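Local coordinates for flagellar protein FliL (Vibrio alginolyticus, PDB 6AHP) that assists the function of the bacterial flagellar motor, its periplasmic core forming a stomatin-like domain, at residues Q14-N19 / I31-M36; M36-E41 / V98-L103; L58-S63 / D80-D85. All blocks are in the same frame, centred on the assembly; numbering follows the deposited sequence.

Contact 1 (Q14-N19 / I31-M36)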
ATOM      1  N   GLN A  14       2.046  -2.048  12.849  1.00 48.18           N
ATOM      2  CA  GLN A  14       0.614  -1.806  12.706  1.00 47.78           C
ATOM      3  C   GLN A  14      -0.057  -2.974  11.992  1.00 48.15           C
ATOM      4  O   GLN A  14       0.273  -3.278  10.836  1.00 47.87           O
ATOM      5  CB  GLN A  14       0.365  -0.504  11.948  1.00 50.48           C
ATOM      6  CG  GLN A  14      -1.109  -0.207  11.684  1.00 57.31           C
ATOM      7  CD  GLN A  14      -1.838   0.311  12.915  1.00 64.05           C
ATOM      8  OE1 GLN A  14      -2.038  -0.418  13.896  1.00 65.72           O
ATOM      9  NE2 GLN A  14      -2.233   1.577  12.873  1.00 64.77           N
ATOM     10  N   ALA A  15      -1.014  -3.605  12.667  1.00 47.82           N
ATOM     11  CA  ALA A  15      -1.773  -4.695  12.063  1.00 47.16           C
ATOM     12  C   ALA A  15      -2.556  -4.212  10.848  1.00 47.75           C
ATOM     13  O   ALA A  15      -3.013  -3.069  10.787  1.00 49.48           O
ATOM     14  CB  ALA A  15      -2.738  -5.306  13.075  1.00 47.52           C
ATOM     15  N   PHE A  16      -2.710  -5.102   9.869  1.00 42.14           N
ATOM     16  CA  PHE A  16      -3.516  -4.808   8.691  1.00 43.99           C
ATOM     17  C   PHE A  16      -4.977  -5.126   8.982  1.00 48.82           C
ATOM     18  O   PHE A  16      -5.314  -6.260   9.362  1.00 45.90           O
ATOM     19  CB  PHE A  16      -3.006  -5.585   7.478  1.00 36.90           C
ATOM     20  CG  PHE A  16      -1.635  -5.175   7.083  1.00 36.59           C
ATOM     21  CD1 PHE A  16      -1.444  -4.152   6.176  1.00 36.33           C
ATOM     22  CD2 PHE A  16      -0.533  -5.740   7.702  1.00 39.13           C
ATOM     23  CE1 PHE A  16      -0.153  -3.729   5.838  1.00 33.44           C
ATOM     24  CE2 PHE A  16       0.757  -5.329   7.386  1.00 39.74           C
ATOM     25  CZ  PHE A  16       0.950  -4.320   6.448  1.00 35.32           C
ATOM     26  N   VAL A  17      -5.831  -4.121   8.812  1.00 48.77           N
ATOM     27  CA  VAL A  17      -7.279  -4.257   8.940  1.00 50.68           C
ATOM     28  C   VAL A  17      -7.902  -3.862   7.607  1.00 51.22           C
ATOM     29  O   VAL A  17      -7.660  -2.756   7.104  1.00 51.69           O
ATOM     30  CB  VAL A  17      -7.836  -3.380  10.069  1.00 53.59           C
ATOM     31  CG1 VAL A  17      -9.356  -3.482  10.104  1.00 55.10           C
ATOM     32  CG2 VAL A  17      -7.190  -3.746  11.391  1.00 50.91           C
ATOM     33  N   PHE A  18      -8.701  -4.758   7.037  1.00 46.85           N
ATOM     34  CA  PHE A  18      -9.285  -4.517   5.728  1.00 53.51           C
ATOM     35  C   PHE A  18     -10.576  -5.308   5.620  1.00 56.48           C
ATOM     36  O   PHE A  18     -10.743  -6.346   6.267  1.00 57.04           O
ATOM     37  CB  PHE A  18      -8.323  -4.913   4.602  1.00 45.12           C
ATOM     38  CG  PHE A  18      -7.898  -6.342   4.669  1.00 44.33           C
ATOM     39  CD1 PHE A  18      -6.900  -6.738   5.543  1.00 37.67           C
ATOM     40  CD2 PHE A  18      -8.515  -7.293   3.879  1.00 42.36           C
ATOM     41  CE1 PHE A  18      -6.523  -8.041   5.622  1.00 36.60           C
ATOM     42  CE2 PHE A  18      -8.141  -8.610   3.957  1.00 45.76           C
ATOM     43  CZ  PHE A  18      -7.134  -8.985   4.836  1.00 44.96           C
ATOM     44  N   ASN A  19     -11.486  -4.861   4.801  1.00 59.76           N
ATOM     45  CA  ASN A  19     -12.757  -5.478   4.585  1.00 57.68           C
ATOM     46  C   ASN A  19     -12.713  -6.479   3.491  1.00 60.41           C
ATOM     47  O   ASN A  19     -11.802  -6.477   2.742  1.00 61.60           O
ATOM     48  CB  ASN A  19     -13.823  -4.453   4.298  1.00 63.01           C
ATOM     49  CG  ASN A  19     -13.649  -3.182   5.082  1.00 71.42           C
ATOM     50  OD1 ASN A  19     -13.263  -2.174   4.532  1.00 72.03           O
ATOM     51  ND2 ASN A  19     -13.908  -3.234   6.381  1.00 71.89           N
ATOM     52  N   ILE A  31      -4.792  -8.887  10.180  1.00 46.73           N
ATOM     53  CA  ILE A  31      -3.557  -9.629   9.959  1.00 44.21           C
ATOM     54  C   ILE A  31      -2.425  -8.863  10.627  1.00 40.23           C
ATOM     55  O   ILE A  31      -2.285  -7.653  10.426  1.00 41.32           O
ATOM     56  CB  ILE A  31      -3.269  -9.837   8.460  1.00 43.54           C
ATOM     57  CG1 ILE A  31      -4.057 -11.024   7.934  1.00 40.05           C
ATOM     58  CG2 ILE A  31      -1.779 -10.075   8.223  1.00 38.68           C
ATOM     59  CD1 ILE A  31      -4.544 -10.856   6.535  1.00 42.05           C
ATOM     60  N   LYS A  32      -1.657  -9.500  11.507  1.00 43.96           N
ATOM     61  CA  LYS A  32      -0.403  -8.956  12.020  1.00 42.80           C
ATOM     62  C   LYS A  32       0.747  -9.665  11.309  1.00 35.42           C
ATOM     63  O   LYS A  32       0.712 -10.888  11.131  1.00 34.05           O
ATOM     64  CB  LYS A  32      -0.299  -9.151  13.540  1.00 40.82           C
ATOM     65  CG  LYS A  32       0.997  -8.670  14.168  1.00 41.04           C
ATOM     66  CD  LYS A  32       1.090  -7.161  14.216  1.00 34.56           C
ATOM     67  CE  LYS A  32       2.347  -6.742  14.956  1.00 42.52           C
ATOM     68  NZ  LYS A  32       3.571  -7.441  14.416  1.00 40.67           N
ATOM     69  N   ALA A  33       1.753  -8.897  10.889  1.00 36.71           N
ATOM     70  CA  ALA A  33       2.778  -9.421   9.991  1.00 35.53           C
ATOM     71  C   ALA A  33       4.167  -8.925  10.373  1.00 32.51           C
ATOM     72  O   ALA A  33       4.334  -7.867  10.987  1.00 29.21           O
ATOM     73  CB  ALA A  33       2.491  -9.029   8.531  1.00 32.22           C
ATOM     74  N   GLN A  34       5.171  -9.701   9.964  1.00 28.53           N
ATOM     75  CA  GLN A  34       6.573  -9.317  10.067  1.00 28.82           C
ATOM     76  C   GLN A  34       7.289  -9.804   8.817  1.00 24.17           C
ATOM     77  O   GLN A  34       6.785 -10.664   8.087  1.00 25.56           O
ATOM     78  CB  GLN A  34       7.258  -9.899  11.330  1.00 29.48           C
ATOM     79  CG  GLN A  34       6.690  -9.403  12.666  1.00 28.60           C
ATOM     80  CD  GLN A  34       7.587  -9.709  13.864  1.00 33.68           C
ATOM     81  OE1 GLN A  34       8.819  -9.588  13.806  1.00 30.18           O
ATOM     82  NE2 GLN A  34       6.964 -10.100  14.969  1.00 35.14           N
ATOM     83  N   LEU A  35       8.487  -9.274   8.587  1.00 24.18           N
ATOM     84  CA  LEU A  35       9.299  -9.654   7.441  1.00 25.44           C
ATOM     85  C   LEU A  35      10.502 -10.469   7.905  1.00 24.50           C
ATOM     86  O   LEU A  35      11.216 -10.061   8.827  1.00 24.81           O
ATOM     87  CB  LEU A  35       9.778  -8.417   6.661  1.00 22.94           C
ATOM     88  CG  LEU A  35       8.654  -7.410   6.365  1.00 23.72           C
ATOM     89  CD1 LEU A  35       9.241  -6.079   5.947  1.00 21.62           C
ATOM     90  CD2 LEU A  35       7.666  -7.991   5.295  1.00 23.81           C
ATOM     91  N   MET A  36      10.734 -11.596   7.241  1.00 21.36           N
ATOM     92  CA  MET A  36      11.950 -12.372   7.422  1.00 23.87           C
ATOM     93  C   MET A  36      12.955 -11.972   6.344  1.00 21.62           C
ATOM     94  O   MET A  36      12.627 -11.979   5.155  1.00 23.78           O
ATOM     95  CB  MET A  36      11.640 -13.862   7.343  1.00 21.54           C
ATOM     96  CG  MET A  36      12.804 -14.782   7.658  1.00 25.07           C
ATOM     97  SD  MET A  36      12.115 -16.466   7.689  1.00 35.04           S
ATOM     98  CE  MET A  36      13.084 -17.200   6.384  1.00 36.26           C
TER
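Phe-16 and Ile-31 face each other as a hydrogen-bonded antiparallel pair in a β-hairpin, where strand 7-21 meets strand 26-38 in the sheet of this stomatin-like fold. Two backbone bonds close the pair: Phe-16 N donates to Ile-31 O at 2.6 Å, and Ile-31 N returns to Phe-16 O at 2.8 Å. The N-to-C directions of 15-19 and 31-36 are 143° apart, and backbone bonding of Phe-18 with Val-29 carries the hairpin on.

The tight side is the face bearing Phe-16, Phe-18, Ile-31 and Ala-33, whose side chains are all buried. Here large apolar groups fit because helix 50-62 covers them: Leu-57 lies on Phe-16, and the ring of Phe-61 meets that of Phe-18 with their planes about 15° apart. Ala-33, whose single methyl leaves room for the ring beside it, brings its CB to 4.2 Å from Phe-16 CE2. In Phe-18, chi1 of 58° sets CG in the crowded position between the backbone N and the carbonyl carbon, and the end of the ring comes nearer to Ile-31.

The opposite side is looser and partly open to solvent. Ala-15 CB stands 4.4 Å from Lys-32 CD. A long lysine suits such a surface, since its CD passes loosely beside the alanine while NZ bonds to Asn-11 OD1 near the corner that the chain turns at Gln-14.

Back on the buried face, Ile-31 reaches out with its longer branch, and CD1 meets the edge of the Phe-18 ring in its plane, 3.6 Å from CE1.

Contact 2 (M36-E41 / V98-L103)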
ATOM      1  N   MET A  36      10.734 -11.596   7.241  1.00 21.36           N
ATOM      2  CA  MET A  36      11.950 -12.372   7.422  1.00 23.87           C
ATOM      3  C   MET A  36      12.955 -11.972   6.344  1.00 21.62           C
ATOM      4  O   MET A  36      12.627 -11.979   5.155  1.00 23.78           O
ATOM      5  CB  MET A  36      11.640 -13.862   7.343  1.00 21.54           C
ATOM      6  CG  MET A  36      12.804 -14.782   7.658  1.00 25.07           C
ATOM      7  SD  MET A  36      12.115 -16.466   7.689  1.00 35.04           S
ATOM      8  CE  MET A  36      13.084 -17.200   6.384  1.00 36.26           C
ATOM      9  N   VAL A  37      14.153 -11.574   6.768  1.00 19.62           N
ATOM     10  CA  VAL A  37      15.189 -11.131   5.848  1.00 26.44           C
ATOM     11  C   VAL A  37      16.478 -11.850   6.228  1.00 27.30           C
ATOM     12  O   VAL A  37      16.623 -12.362   7.342  1.00 27.29           O
ATOM     13  CB  VAL A  37      15.409  -9.591   5.886  1.00 21.29           C
ATOM     14  CG1 VAL A  37      14.055  -8.794   5.756  1.00 21.97           C
ATOM     15  CG2 VAL A  37      16.118  -9.204   7.176  1.00 23.35           C
ATOM     16  N   ARG A  38      17.434 -11.845   5.299  1.00 24.54           N
ATOM     17  CA  ARG A  38      18.785 -12.339   5.551  1.00 27.37           C
ATOM     18  C   ARG A  38      19.796 -11.232   5.293  1.00 27.53           C
ATOM     19  O   ARG A  38      19.895 -10.731   4.171  1.00 28.62           O
ATOM     20  CB  ARG A  38      19.086 -13.566   4.691  1.00 30.68           C
ATOM     21  CG  ARG A  38      18.430 -14.864   5.232  1.00 33.70           C
ATOM     22  CD  ARG A  38      18.782 -16.067   4.358  1.00 39.99           C
ATOM     23  NE  ARG A  38      18.044 -17.250   4.783  1.00 40.80           N
ATOM     24  CZ  ARG A  38      18.423 -18.026   5.793  1.00 45.57           C
ATOM     25  NH1 ARG A  38      19.532 -17.720   6.469  1.00 38.40           N
ATOM     26  NH2 ARG A  38      17.696 -19.097   6.133  1.00 42.11           N
ATOM     27  N   GLY A  39      20.520 -10.848   6.329  1.00 29.57           N
ATOM     28  CA  GLY A  39      21.665  -9.973   6.233  1.00 29.89           C
ATOM     29  C   GLY A  39      21.330  -8.531   6.582  1.00 28.89           C
ATOM     30  O   GLY A  39      20.180  -8.068   6.470  1.00 23.84           O
ATOM     31  N   ALA A  40      22.378  -7.797   6.969  1.00 26.77           N
ATOM     32  CA  ALA A  40      22.190  -6.423   7.434  1.00 29.70           C
ATOM     33  C   ALA A  40      21.700  -5.509   6.312  1.00 26.21           C
ATOM     34  O   ALA A  40      20.925  -4.580   6.570  1.00 29.97           O
ATOM     35  CB  ALA A  40      23.494  -5.869   8.027  1.00 34.34           C
ATOM     36  N   GLU A  41      22.164  -5.722   5.077  1.00 23.00           N
ATOM     37  CA  GLU A  41      21.791  -4.798   4.005  1.00 30.80           C
ATOM     38  C   GLU A  41      20.329  -4.987   3.607  1.00 30.80           C
ATOM     39  O   GLU A  41      19.615  -4.005   3.347  1.00 24.68           O
ATOM     40  CB  GLU A  41      22.680  -4.965   2.780  1.00 31.21           C
ATOM     41  CG  GLU A  41      22.400  -3.833   1.742  1.00 41.16           C
ATOM     42  CD  GLU A  41      22.798  -4.148   0.304  1.00 49.99           C
ATOM     43  OE1 GLU A  41      23.663  -5.027   0.083  1.00 49.25           O
ATOM     44  OE2 GLU A  41      22.234  -3.498  -0.613  1.00 54.24           O
ATOM     45  N   VAL A  98      14.772  -8.140  -1.634  1.00 25.49           N
ATOM     46  CA  VAL A  98      14.961  -7.705  -0.276  1.00 24.05           C
ATOM     47  C   VAL A  98      14.565  -8.701   0.793  1.00 23.30           C
ATOM     48  O   VAL A  98      15.342  -9.046   1.574  1.00 24.88           O
ATOM     49  CB  VAL A  98      14.390  -6.299  -0.011  1.00 25.36           C
ATOM     50  CG1 VAL A  98      14.416  -5.907   1.428  1.00 24.41           C
ATOM     51  CG2 VAL A  98      15.009  -5.305  -0.930  1.00 26.51           C
ATOM     52  N   ILE A  99      13.354  -9.142   0.806  1.00 18.96           N
ATOM     53  CA  ILE A  99      12.916 -10.048   1.810  1.00 22.24           C
ATOM     54  C   ILE A  99      12.975 -11.498   1.436  1.00 25.43           C
ATOM     55  O   ILE A  99      13.055 -11.813   0.325  1.00 22.43           O
ATOM     56  CB  ILE A  99      11.469  -9.748   2.273  1.00 19.87           C
ATOM     57  CG1 ILE A  99      10.472  -9.975   1.160  1.00 21.08           C
ATOM     58  CG2 ILE A  99      11.344  -8.363   2.752  1.00 20.05           C
ATOM     59  CD1 ILE A  99       9.049 -10.139   1.609  1.00 22.06           C
ATOM     60  N   GLU A 100      12.996 -12.345   2.426  1.00 22.73           N
ATOM     61  CA  GLU A 100      12.801 -13.781   2.328  1.00 24.75           C
ATOM     62  C   GLU A 100      11.336 -14.139   2.113  1.00 25.64           C
ATOM     63  O   GLU A 100      11.014 -14.927   1.223  1.00 24.88           O
ATOM     64  CB  GLU A 100      13.327 -14.469   3.591  1.00 27.51           C
ATOM     65  CG  GLU A 100      14.824 -14.403   3.708  1.00 35.31           C
ATOM     66  CD  GLU A 100      15.526 -15.518   2.930  1.00 54.66           C
ATOM     67  OE1 GLU A 100      16.172 -15.203   1.887  1.00 53.12           O
ATOM     68  OE2 GLU A 100      15.421 -16.698   3.368  1.00 50.90           O
ATOM     69  N   LYS A 101      10.539 -13.694   3.088  1.00 24.44           N
ATOM     70  CA  LYS A 101       9.114 -13.990   3.090  1.00 24.69           C
ATOM     71  C   LYS A 101       8.479 -13.115   4.153  1.00 24.40           C
ATOM     72  O   LYS A 101       9.166 -12.590   5.032  1.00 21.88           O
ATOM     73  CB  LYS A 101       8.842 -15.484   3.371  1.00 30.07           C
ATOM     74  CG  LYS A 101       9.613 -16.016   4.600  1.00 27.88           C
ATOM     75  CD  LYS A 101       8.990 -17.267   5.209  1.00 33.01           C
ATOM     76  CE  LYS A 101       9.530 -18.535   4.595  1.00 39.99           C
ATOM     77  NZ  LYS A 101      11.022 -18.667   4.628  1.00 42.40           N
ATOM     78  N   VAL A 102       7.158 -12.927   4.049  1.00 23.44           N
ATOM     79  CA  VAL A 102       6.435 -12.247   5.115  1.00 24.81           C
ATOM     80  C   VAL A 102       5.805 -13.329   5.991  1.00 24.43           C
ATOM     81  O   VAL A 102       5.466 -14.422   5.534  1.00 23.88           O
ATOM     82  CB  VAL A 102       5.387 -11.230   4.576  1.00 29.52           C
ATOM     83  CG1 VAL A 102       4.489 -11.848   3.596  1.00 28.68           C
ATOM     84  CG2 VAL A 102       4.559 -10.612   5.708  1.00 29.71           C
ATOM     85  N   LEU A 103       5.688 -13.019   7.266  1.00 25.02           N
ATOM     86  CA  LEU A 103       5.186 -13.909   8.304  1.00 30.12           C
ATOM     87  C   LEU A 103       3.898 -13.303   8.841  1.00 31.46           C
ATOM     88  O   LEU A 103       3.852 -12.100   9.104  1.00 28.83           O
ATOM     89  CB  LEU A 103       6.209 -14.047   9.451  1.00 25.48           C
ATOM     90  CG  LEU A 103       7.620 -14.524   9.152  1.00 27.28           C
ATOM     91  CD1 LEU A 103       8.483 -14.539  10.435  1.00 26.45           C
ATOM     92  CD2 LEU A 103       7.543 -15.889   8.537  1.00 28.99           C
TER
HETATM   93  O   HOH W   1      16.328 -11.212   2.670  1.00 22.60           O
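Met-36 and Glu-100, the residues most covered here, meet at a classic β-bulge: Glu-100 and Lys-101 on the strand 101-109 side both stand opposite Met-36 on strand 26-38. The irregularity shows in the bonding. Met-36 O takes a bond from Glu-100 N at 2.8 Å and a weak one from Lys-101 N at 3.4 Å, so one carbonyl serves two amides. In return Met-36 N donates to Lys-101 O at 2.9 Å, which makes Met-36 and Lys-101 an antiparallel hydrogen-bonded pair.

The side chain of Met-36 lies beside that of Lys-101, both pointing the same way, with SD 4.0 Å from Lys-101 CG. An unbranched, flexible thioether suits this place: CG is anti to the backbone N (chi1 -174°), and the chain can run out alongside the lysine methylenes while CB packs near Leu-103 CG. Ile-7 and Tyr-9 of strand 7-21 also lie against it.

Glu-100 uses its position on the bulge to turn back toward strand 26-38. Its CG, anti to the carbonyl carbon, lies 3.9 Å from Val-37 CA; the bend at chi2 (-84°) then turns CD toward Arg-38. On the buried side, Val-37 CG1 meets Ile-99 CG2, the two side chains at about a right angle. These compact β-branched residues face the helices, Ile-99 touching Ile-86 of helix 72-94 and Val-37 touching Ala-46 of helix 40-48. Farther along, a water joins the segments, accepting from Arg-38 N and donating to Val-98 O.

The extended Arg-38 chain carries its guanidinium to a salt bridge, and NH1 also bonds to Ser-5 O. Its NE donates to Glu-100 OE2 at 3.0 Å, meeting that oxygen from above the carboxylate plane, with the two planar groups 89° apart.

Contact 3 (L58-S63 / D80-D85)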
ATOM      1  N   LEU A  58      -1.253  -4.285   1.776  1.00 25.91           N
ATOM      2  CA  LEU A  58      -2.652  -3.860   1.731  1.00 29.55           C
ATOM      3  C   LEU A  58      -3.268  -4.132   0.362  1.00 28.17           C
ATOM      4  O   LEU A  58      -4.423  -4.560   0.279  1.00 31.98           O
ATOM      5  CB  LEU A  58      -2.781  -2.379   2.100  1.00 30.55           C
ATOM      6  CG  LEU A  58      -4.171  -1.882   2.522  1.00 36.87           C
ATOM      7  CD1 LEU A  58      -4.791  -2.717   3.691  1.00 36.76           C
ATOM      8  CD2 LEU A  58      -4.114  -0.399   2.899  1.00 37.37           C
ATOM      9  N   SER A  59      -2.502  -3.923  -0.722  1.00 29.62           N
ATOM     10  CA  SER A  59      -2.996  -4.258  -2.056  1.00 30.41           C
ATOM     11  C   SER A  59      -3.285  -5.743  -2.180  1.00 31.73           C
ATOM     12  O   SER A  59      -4.293  -6.141  -2.779  1.00 29.47           O
ATOM     13  CB  SER A  59      -1.991  -3.849  -3.128  1.00 31.64           C
ATOM     14  OG  SER A  59      -1.924  -2.449  -3.275  1.00 40.93           O
ATOM     15  N   THR A  60      -2.395  -6.585  -1.644  1.00 27.45           N
ATOM     16  CA  THR A  60      -2.613  -8.019  -1.746  1.00 29.95           C
ATOM     17  C   THR A  60      -3.877  -8.421  -1.008  1.00 31.49           C
ATOM     18  O   THR A  60      -4.715  -9.135  -1.554  1.00 26.74           O
ATOM     19  CB  THR A  60      -1.438  -8.805  -1.187  1.00 27.74           C
ATOM     20  OG1 THR A  60      -0.238  -8.432  -1.884  1.00 23.66           O
ATOM     21  CG2 THR A  60      -1.724 -10.309  -1.383  1.00 23.04           C
ATOM     22  N   PHE A  61      -4.012  -7.984   0.245  1.00 27.45           N
ATOM     23  CA  PHE A  61      -5.178  -8.343   1.052  1.00 33.44           C
ATOM     24  C   PHE A  61      -6.483  -7.770   0.487  1.00 38.22           C
ATOM     25  O   PHE A  61      -7.535  -8.400   0.613  1.00 42.71           O
ATOM     26  CB  PHE A  61      -4.978  -7.861   2.484  1.00 34.58           C
ATOM     27  CG  PHE A  61      -3.758  -8.430   3.156  1.00 35.77           C
ATOM     28  CD1 PHE A  61      -3.281  -9.686   2.815  1.00 35.54           C
ATOM     29  CD2 PHE A  61      -3.102  -7.710   4.148  1.00 33.89           C
ATOM     30  CE1 PHE A  61      -2.163 -10.213   3.440  1.00 30.54           C
ATOM     31  CE2 PHE A  61      -1.983  -8.235   4.788  1.00 36.93           C
ATOM     32  CZ  PHE A  61      -1.513  -9.488   4.424  1.00 35.64           C
ATOM     33  N   ALA A  62      -6.442  -6.584  -0.121  1.00 37.87           N
ATOM     34  CA  ALA A  62      -7.655  -5.994  -0.681  1.00 43.17           C
ATOM     35  C   ALA A  62      -8.277  -6.883  -1.752  1.00 49.86           C
ATOM     36  O   ALA A  62      -9.506  -6.931  -1.883  1.00 56.99           O
ATOM     37  CB  ALA A  62      -7.355  -4.609  -1.257  1.00 39.73           C
ATOM     38  N   SER A  63      -7.456  -7.607  -2.517  1.00 48.41           N
ATOM     39  CA  SER A  63      -7.948  -8.456  -3.594  1.00 47.93           C
ATOM     40  C   SER A  63      -8.087  -9.914  -3.175  1.00 48.44           C
ATOM     41  O   SER A  63      -7.951 -10.806  -4.011  1.00 56.51           O
ATOM     42  CB  SER A  63      -7.034  -8.357  -4.810  1.00 51.48           C
ATOM     43  OG  SER A  63      -5.895  -9.185  -4.626  1.00 57.45           O
ATOM     44  N   ASP A  80       1.781 -16.629   0.269  1.00 29.80           N
ATOM     45  CA  ASP A  80       2.761 -16.680  -0.820  1.00 30.66           C
ATOM     46  C   ASP A  80       2.590 -15.524  -1.793  1.00 28.89           C
ATOM     47  O   ASP A  80       3.583 -14.971  -2.286  1.00 25.81           O
ATOM     48  CB  ASP A  80       2.655 -17.995  -1.598  1.00 35.27           C
ATOM     49  CG  ASP A  80       3.132 -19.192  -0.799  1.00 45.94           C
ATOM     50  OD1 ASP A  80       3.891 -18.994   0.179  1.00 45.89           O
ATOM     51  OD2 ASP A  80       2.722 -20.326  -1.146  1.00 53.72           O
ATOM     52  N   ARG A  81       1.344 -15.211  -2.156  1.00 26.32           N
ATOM     53  CA  ARG A  81       1.090 -14.040  -2.997  1.00 30.04           C
ATOM     54  C   ARG A  81       1.640 -12.767  -2.362  1.00 23.55           C
ATOM     55  O   ARG A  81       2.254 -11.945  -3.043  1.00 27.07           O
ATOM     56  CB  ARG A  81      -0.402 -13.868  -3.238  1.00 29.15           C
ATOM     57  CG  ARG A  81      -0.894 -14.696  -4.371  1.00 45.48           C
ATOM     58  CD  ARG A  81      -0.466 -14.119  -5.702  1.00 43.84           C
ATOM     59  NE  ARG A  81      -1.367 -14.636  -6.727  1.00 46.97           N
ATOM     60  CZ  ARG A  81      -2.400 -13.962  -7.224  1.00 50.82           C
ATOM     61  NH1 ARG A  81      -2.652 -12.714  -6.825  1.00 48.03           N
ATOM     62  NH2 ARG A  81      -3.174 -14.542  -8.132  1.00 57.25           N
ATOM     63  N   ALA A  82       1.345 -12.557  -1.075  1.00 26.07           N
ATOM     64  CA  ALA A  82       1.877 -11.406  -0.341  1.00 23.53           C
ATOM     65  C   ALA A  82       3.398 -11.300  -0.469  1.00 22.59           C
ATOM     66  O   ALA A  82       3.920 -10.236  -0.812  1.00 23.23           O
ATOM     67  CB  ALA A  82       1.469 -11.492   1.126  1.00 19.97           C
ATOM     68  N   SER A  83       4.127 -12.399  -0.200  1.00 22.45           N
ATOM     69  CA  SER A  83       5.587 -12.369  -0.327  1.00 22.84           C
ATOM     70  C   SER A  83       6.006 -12.027  -1.752  1.00 23.33           C
ATOM     71  O   SER A  83       6.892 -11.191  -1.967  1.00 19.21           O
ATOM     72  CB  SER A  83       6.205 -13.716   0.095  1.00 23.54           C
ATOM     73  OG  SER A  83       6.058 -13.925   1.484  1.00 25.02           O
ATOM     74  N   GLU A  84       5.398 -12.679  -2.726  1.00 21.93           N
ATOM     75  CA  GLU A  84       5.747 -12.425  -4.100  1.00 24.08           C
ATOM     76  C   GLU A  84       5.440 -10.988  -4.528  1.00 24.60           C
ATOM     77  O   GLU A  84       6.220 -10.385  -5.171  1.00 21.68           O
ATOM     78  CB  GLU A  84       5.159 -13.448  -5.054  1.00 28.06           C
ATOM     79  CG  GLU A  84       5.890 -14.795  -5.131  1.00 32.69           C
ATOM     80  CD  GLU A  84       7.425 -14.734  -5.195  1.00 38.97           C
ATOM     81  OE1 GLU A  84       8.027 -14.041  -6.004  1.00 36.09           O
ATOM     82  OE2 GLU A  84       8.056 -15.430  -4.424  1.00 46.26           O
ATOM     83  N   ASP A  85       4.335 -10.438  -4.090  1.00 20.27           N
ATOM     84  CA  ASP A  85       4.017  -9.055  -4.476  1.00 21.10           C
ATOM     85  C   ASP A  85       5.041  -8.079  -3.909  1.00 18.19           C
ATOM     86  O   ASP A  85       5.449  -7.142  -4.602  1.00 21.87           O
ATOM     87  CB  ASP A  85       2.608  -8.663  -4.026  1.00 18.55           C
ATOM     88  CG  ASP A  85       1.497  -9.320  -4.884  1.00 30.89           C
ATOM     89  OD1 ASP A  85       1.785  -9.796  -6.001  1.00 31.32           O
ATOM     90  OD2 ASP A  85       0.321  -9.374  -4.426  1.00 32.57           O
TER
HETATM   91  O   HOH W   2       2.244  -7.891  -0.681  1.00 18.60           O
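Thr-60 OG1 lies 2.8 Å from Asp-85 OD2, the side chains reaching toward each other tip to tip between two packed helices. The segments 58-62 and 80-85 of helices 50-62 and 72-94 run roughly antiparallel, at 144°, with their axes 9.4 Å apart at closest approach. Several groups gather round the hydroxyl: its single proton has the carbonyl O of Ser-56, one turn earlier, as well as OD2 as possible acceptors, while a water donates to OG1 at 2.8 Å. The same water also donates to Ala-82 O, and so bridges one helix's side chain to the other's backbone.

Threonine suits the place because its β-carbon carries both a polar and an apolar arm. With chi1 at -58°, OG1 sits beside the backbone N and anti to the carbonyl carbon, which leaves the methyl anti to the N. CG2 then packs on the partner helix, 4.2 Å from Arg-81 CB. Asp-85, partly exposed at the margin, can offer its carboxylate without being fully buried.

The small side chain of Ala-82 suits a place where its CA comes within 5.8 Å of Thr-60 CA, and its CB also rests on Val-102 and Phe-104 of strand 101-109. Leu-58, which takes no part in the helix pair, packs on Thr-105 of the second subunit. The end of the Phe-61 ring comes nearer to the other helix, and CE1 lies 4.5 Å from Ala-82 CB.

In the fold
From the N terminus, the chain runs along strand 7-21, turns, and returns on strand 26-38, so that contact 1 closes the short hairpin loop. Strand 26-38 carries straight on into contact 2, which shares Met-36 with contact 1 and closes a much longer, almost wholly helical excursion when strand 101-109 arrives on its other edge. Contact 3 lies within that excursion, pairing helix 50-62 with helix 72-94. Contacts 1 and 2 therefore build a three-stranded antiparallel sheet with strand 26-38 in the middle, and contact 3 joins two of the helices packed against it. Ser-83 OG bonds to Val-102 N, tying contact 3 to contact 2.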